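Local coordinates for protein UDP-N-acetylenolpyruvoylglucosamine reductase (Listeria monocytogenes, PDB 3TX1) that probably reduces UDP-N-acetylenolpyruvoylglucosamine to UDP-N-acetylmuramate with NADPH and a bound FAD, a step of peptidoglycan precursor synthesis, at residues Thr115-Ala129 with Leu137-Gly151. Numbering follows the deposited sequence.
Sequences TQIVAMSGAKLIDTA and LSGLEFACGIPGSIG. With FAD (flavin-adenine dinucleotide), chain B.
Lys124 and Ser149 pair their backbones in a single beta bridge, bordered by Leu125 N to Gly148 O (2.9 Å, N-H...O angle 170°) and Ile150 N to Ala123 O (2.8 Å), while Gly151 N reaches Ser121 O. Each bridged residue is also the N-cap of a helix, so the bonds tie two helix starts together. A water held by Ile126 N, Ile146 O and Gly148 O joins the segments. Next to the bridge, Leu125 enters the curve of 143-150. With chi1 at -177°, its CG swings away from its backbone N toward Ala143, and the branches divide: CD1 meets Ile150 CD1 at 3.5 Å, the side chains crossing near a right angle, whereas CD2 packs on the CB atoms of Ala143 and Ile146. Further back on the same branch, Ile150 CG1 lies 4.1 Å from the CB atoms of Ala119 and Ala123, while CD1 meets Thr128 tip to tip; Thr128 OG1 bonds back to Lys124 O. Ala129 CB sits 3.8 Å from Cys144 CA; early in strand 116-120, Ile117 CD1 and Leu137 CD1 meet at 3.6 Å, their side chains running antiparallel. Residues 147-149 face the cofactor: Ser149 N (2.8 Å, 164°) and OG donate to FAD O1P, and Pro147 O accepts from the ribityl hydroxyl O2' of FAD. Packed strand, helix and phosphate-binding loop thus form part of the FAD site of MurB's PCMH-type domain.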
# COMPACT_ATOMS: atom_id res chain seq x y z
N THR A 115 -14.26 -2.98 -22.40
CA THR A 115 -13.25 -3.91 -21.90
C THR A 115 -12.35 -3.26 -20.81
O THR A 115 -11.44 -3.90 -20.25
CB THR A 115 -12.39 -4.52 -23.04
OG1 THR A 115 -11.71 -3.48 -23.74
CG2 THR A 115 -13.24 -5.34 -24.03
N GLN A 116 -12.65 -2.01 -20.47
CA GLN A 116 -11.85 -1.26 -19.50
C GLN A 116 -12.45 -1.01 -18.13
O GLN A 116 -13.65 -0.70 -17.99
CB GLN A 116 -11.40 0.07 -20.10
CG GLN A 116 -10.38 -0.07 -21.21
CD GLN A 116 -9.78 1.25 -21.64
OE1 GLN A 116 -10.22 2.32 -21.22
NE2 GLN A 116 -8.75 1.18 -22.48
N ILE A 117 -11.59 -1.11 -17.12
CA ILE A 117 -11.99 -0.85 -15.74
C ILE A 117 -11.42 0.46 -15.14
O ILE A 117 -10.20 0.72 -15.20
CB ILE A 117 -11.79 -2.09 -14.84
CG1 ILE A 117 -12.92 -3.10 -15.13
CG2 ILE A 117 -11.82 -1.71 -13.37
CD1 ILE A 117 -12.76 -4.45 -14.47
N VAL A 118 -12.33 1.29 -14.63
CA VAL A 118 -11.97 2.55 -13.96
C VAL A 118 -12.32 2.45 -12.49
O VAL A 118 -13.48 2.13 -12.16
CB VAL A 118 -12.61 3.82 -14.61
CG1 VAL A 118 -13.29 4.72 -13.57
CG2 VAL A 118 -11.57 4.60 -15.40
N ALA A 119 -11.32 2.71 -11.65
CA ALA A 119 -11.46 2.65 -10.19
C ALA A 119 -10.79 3.84 -9.53
O ALA A 119 -9.71 4.24 -9.94
CB ALA A 119 -10.85 1.37 -9.66
N MET A 120 -11.43 4.37 -8.49
CA MET A 120 -10.89 5.48 -7.73
C MET A 120 -9.73 5.04 -6.82
O MET A 120 -9.61 3.85 -6.50
CB MET A 120 -11.99 6.21 -6.99
CG MET A 120 -12.72 7.16 -7.90
SD MET A 120 -13.95 8.07 -6.98
CE MET A 120 -14.17 9.45 -8.08
N SER A 121 -8.90 5.97 -6.37
CA SER A 121 -7.68 5.58 -5.68
C SER A 121 -7.88 5.04 -4.28
O SER A 121 -6.94 4.49 -3.69
CB SER A 121 -6.68 6.71 -5.68
OG SER A 121 -7.13 7.72 -4.82
N GLY A 122 -9.10 5.18 -3.78
CA GLY A 122 -9.44 4.76 -2.42
C GLY A 122 -10.11 3.40 -2.46
O GLY A 122 -10.41 2.82 -1.42
N ALA A 123 -10.35 2.90 -3.66
CA ALA A 123 -10.93 1.58 -3.84
C ALA A 123 -9.91 0.52 -3.46
O ALA A 123 -8.72 0.73 -3.60
CB ALA A 123 -11.40 1.37 -5.28
N LYS A 124 -10.40 -0.61 -2.97
CA LYS A 124 -9.54 -1.69 -2.58
C LYS A 124 -9.21 -2.42 -3.81
O LYS A 124 -10.07 -2.59 -4.67
CB LYS A 124 -10.22 -2.61 -1.58
CG LYS A 124 -10.14 -2.02 -0.19
CD LYS A 124 -10.99 -2.76 0.79
CE LYS A 124 -10.77 -2.13 2.15
NZ LYS A 124 -11.43 -2.97 3.20
N LEU A 125 -7.95 -2.80 -3.93
CA LEU A 125 -7.53 -3.54 -5.09
C LEU A 125 -8.25 -4.89 -5.20
O LEU A 125 -8.49 -5.36 -6.29
CB LEU A 125 -6.04 -3.77 -5.06
CG LEU A 125 -5.47 -4.49 -6.27
CD1 LEU A 125 -5.94 -3.80 -7.53
CD2 LEU A 125 -3.95 -4.52 -6.22
N ILE A 126 -8.60 -5.51 -4.08
CA ILE A 126 -9.22 -6.80 -4.14
C ILE A 126 -10.61 -6.71 -4.78
O ILE A 126 -11.00 -7.58 -5.58
CB ILE A 126 -9.21 -7.49 -2.77
CG1 ILE A 126 -7.78 -7.95 -2.47
CG2 ILE A 126 -10.17 -8.68 -2.79
CD1 ILE A 126 -7.55 -8.57 -1.09
N ASP A 127 -11.33 -5.63 -4.45
CA ASP A 127 -12.67 -5.37 -5.00
C ASP A 127 -12.59 -5.13 -6.50
O ASP A 127 -13.45 -5.56 -7.25
CB ASP A 127 -13.32 -4.19 -4.29
CG ASP A 127 -13.28 -4.34 -2.77
OD1 ASP A 127 -13.56 -3.36 -2.04
OD2 ASP A 127 -12.94 -5.42 -2.29
N THR A 128 -11.52 -4.49 -6.94
CA THR A 128 -11.34 -4.23 -8.35
C THR A 128 -11.08 -5.54 -9.11
O THR A 128 -11.50 -5.70 -10.28
CB THR A 128 -10.23 -3.20 -8.59
OG1 THR A 128 -10.30 -2.20 -7.57
CG2 THR A 128 -10.37 -2.55 -9.96
N ALA A 129 -10.43 -6.50 -8.45
CA ALA A 129 -10.22 -7.78 -9.12
C ALA A 129 -11.50 -8.65 -9.08
O ALA A 129 -11.68 -9.57 -9.89
CB ALA A 129 -9.00 -8.50 -8.56
N LEU A 137 -13.70 -9.99 -17.40
CA LEU A 137 -12.49 -9.31 -17.85
C LEU A 137 -11.24 -9.96 -17.28
O LEU A 137 -11.16 -10.23 -16.08
CB LEU A 137 -12.54 -7.83 -17.47
CG LEU A 137 -13.17 -6.88 -18.49
CD1 LEU A 137 -13.39 -5.50 -17.88
CD2 LEU A 137 -12.32 -6.79 -19.74
N SER A 138 -10.26 -10.21 -18.15
CA SER A 138 -9.01 -10.83 -17.73
C SER A 138 -7.81 -9.89 -17.77
O SER A 138 -7.72 -9.01 -18.62
CB SER A 138 -8.72 -12.08 -18.56
OG SER A 138 -7.50 -12.65 -18.14
N GLY A 139 -6.90 -10.13 -16.86
CA GLY A 139 -5.69 -9.35 -16.79
C GLY A 139 -5.39 -8.97 -15.36
O GLY A 139 -4.25 -8.63 -15.05
N LEU A 140 -6.43 -8.97 -14.50
CA LEU A 140 -6.25 -8.63 -13.08
C LEU A 140 -6.08 -9.83 -12.12
O LEU A 140 -5.71 -9.66 -10.95
CB LEU A 140 -7.37 -7.72 -12.56
CG LEU A 140 -7.30 -6.21 -12.79
CD1 LEU A 140 -8.47 -5.57 -12.05
CD2 LEU A 140 -5.97 -5.55 -12.38
N GLU A 141 -6.34 -11.03 -12.60
CA GLU A 141 -6.33 -12.16 -11.71
C GLU A 141 -5.27 -12.05 -10.63
O GLU A 141 -5.57 -12.35 -9.46
CB GLU A 141 -6.19 -13.47 -12.48
CG GLU A 141 -7.26 -13.72 -13.53
CD GLU A 141 -7.04 -12.91 -14.80
OE1 GLU A 141 -6.27 -11.90 -14.74
OE2 GLU A 141 -7.62 -13.28 -15.84
N PHE A 142 -4.08 -11.60 -11.00
CA PHE A 142 -2.93 -11.55 -10.10
C PHE A 142 -3.10 -10.73 -8.80
O PHE A 142 -2.28 -10.87 -7.86
CB PHE A 142 -1.66 -11.08 -10.85
CG PHE A 142 -1.71 -9.64 -11.29
CD1 PHE A 142 -1.58 -8.61 -10.38
CD2 PHE A 142 -1.86 -9.33 -12.62
CE1 PHE A 142 -1.64 -7.29 -10.78
CE2 PHE A 142 -1.89 -8.01 -13.03
CZ PHE A 142 -1.78 -6.99 -12.11
N ALA A 143 -4.16 -9.91 -8.76
CA ALA A 143 -4.44 -9.00 -7.68
C ALA A 143 -5.64 -9.38 -6.82
O ALA A 143 -6.07 -8.63 -5.94
CB ALA A 143 -4.60 -7.59 -8.24
N CYS A 144 -6.18 -10.56 -7.01
CA CYS A 144 -7.36 -10.97 -6.22
C CYS A 144 -6.99 -11.10 -4.73
O CYS A 144 -7.88 -11.12 -3.85
CB CYS A 144 -7.89 -12.31 -6.76
SG CYS A 144 -6.64 -13.65 -6.73
N GLY A 145 -5.69 -11.18 -4.45
CA GLY A 145 -5.23 -11.36 -3.10
C GLY A 145 -4.31 -10.29 -2.52
O GLY A 145 -3.88 -10.44 -1.39
N ILE A 146 -4.05 -9.21 -3.27
CA ILE A 146 -3.14 -8.12 -2.86
C ILE A 146 -3.91 -7.05 -2.13
O ILE A 146 -4.70 -6.34 -2.73
CB ILE A 146 -2.46 -7.43 -4.08
CG1 ILE A 146 -1.73 -8.43 -4.98
CG2 ILE A 146 -1.49 -6.37 -3.60
CD1 ILE A 146 -1.12 -7.83 -6.25
N PRO A 147 -3.64 -6.89 -0.83
CA PRO A 147 -4.34 -5.96 0.07
C PRO A 147 -4.04 -4.55 -0.33
O PRO A 147 -3.15 -4.33 -1.16
CB PRO A 147 -3.68 -6.24 1.43
CG PRO A 147 -3.00 -7.57 1.28
CD PRO A 147 -2.52 -7.54 -0.14
N GLY A 148 -4.78 -3.58 0.22
CA GLY A 148 -4.47 -2.19 -0.06
C GLY A 148 -5.36 -1.49 -1.05
O GLY A 148 -6.28 -2.08 -1.62
N SER A 149 -5.05 -0.21 -1.26
CA SER A 149 -5.84 0.65 -2.13
C SER A 149 -5.27 0.71 -3.54
O SER A 149 -4.09 0.43 -3.75
CB SER A 149 -5.83 2.08 -1.56
OG SER A 149 -4.65 2.82 -1.96
N ILE A 150 -6.10 1.19 -4.47
CA ILE A 150 -5.68 1.39 -5.86
C ILE A 150 -4.56 2.42 -5.93
O ILE A 150 -3.61 2.27 -6.69
CB ILE A 150 -6.85 1.84 -6.77
CG1 ILE A 150 -7.79 0.67 -7.02
CG2 ILE A 150 -6.33 2.35 -8.10
CD1 ILE A 150 -7.17 -0.51 -7.78
N GLY A 151 -4.66 3.46 -5.11
CA GLY A 151 -3.62 4.45 -5.08
C GLY A 151 -2.30 3.84 -4.71
O GLY A 151 -1.27 4.21 -5.25
PA FAD B . 0.06 2.12 1.74
O1A FAD B . -0.99 2.92 2.44
O2A FAD B . 0.77 1.02 2.47
O5B FAD B . 1.23 3.10 1.26
C5B FAD B . 1.97 2.55 0.17
C4B FAD B . 2.73 3.61 -0.59
O4B FAD B . 1.93 4.16 -1.63
C3B FAD B . 3.22 4.80 0.21
O3B FAD B . 4.38 5.31 -0.49
C2B FAD B . 2.04 5.76 0.04
O2B FAD B . 2.28 7.16 0.27
C1B FAD B . 1.74 5.55 -1.42
N9A FAD B . 0.34 5.80 -1.68
C8A FAD B . -0.73 5.24 -1.09
N7A FAD B . -1.86 5.69 -1.70
C5A FAD B . -1.53 6.54 -2.69
C6A FAD B . -2.21 7.40 -3.70
N6A FAD B . -3.56 7.48 -3.82
N1A FAD B . -1.42 8.12 -4.53
C2A FAD B . -0.10 8.08 -4.47
N3A FAD B . 0.59 7.37 -3.57
C4A FAD B . -0.06 6.60 -2.68
N1 FAD B . 2.28 -6.15 -2.70
C2 FAD B . 2.45 -6.75 -3.90
O2 FAD B . 2.88 -6.08 -4.86
N3 FAD B . 2.16 -8.03 -4.15
C4 FAD B . 1.70 -8.87 -3.23
O4 FAD B . 1.48 -10.07 -3.49
C4X FAD B . 1.49 -8.29 -1.89
N5 FAD B . 1.02 -9.05 -0.91
C5X FAD B . 0.80 -8.57 0.32
C6 FAD B . 0.29 -9.43 1.29
C7 FAD B . 0.03 -8.97 2.55
C7M FAD B . -0.50 -9.92 3.59
C8 FAD B . 0.30 -7.54 2.83
C8M FAD B . 0.06 -6.97 4.18
C9 FAD B . 0.80 -6.70 1.88
C9A FAD B . 1.07 -7.16 0.62
N10 FAD B . 1.57 -6.31 -0.40
C10 FAD B . 1.79 -6.86 -1.68
C1' FAD B . 1.87 -4.90 -0.10
C2' FAD B . 0.69 -4.00 -0.37
O2' FAD B . -0.51 -4.77 -0.43
C3' FAD B . 0.83 -3.27 -1.69
O3' FAD B . 2.08 -2.60 -1.65
C4' FAD B . -0.31 -2.27 -1.85
O4' FAD B . -0.53 -1.94 -3.23
C5' FAD B . -0.12 -1.02 -1.01
O5' FAD B . -1.39 -0.46 -0.82
P FAD B . -1.74 0.61 0.29
O1P FAD B . -2.95 1.30 -0.21
O2P FAD B . -1.78 -0.18 1.56
O3P FAD B . -0.49 1.56 0.35
O HOH W 1 -6.96 -4.77 -2.09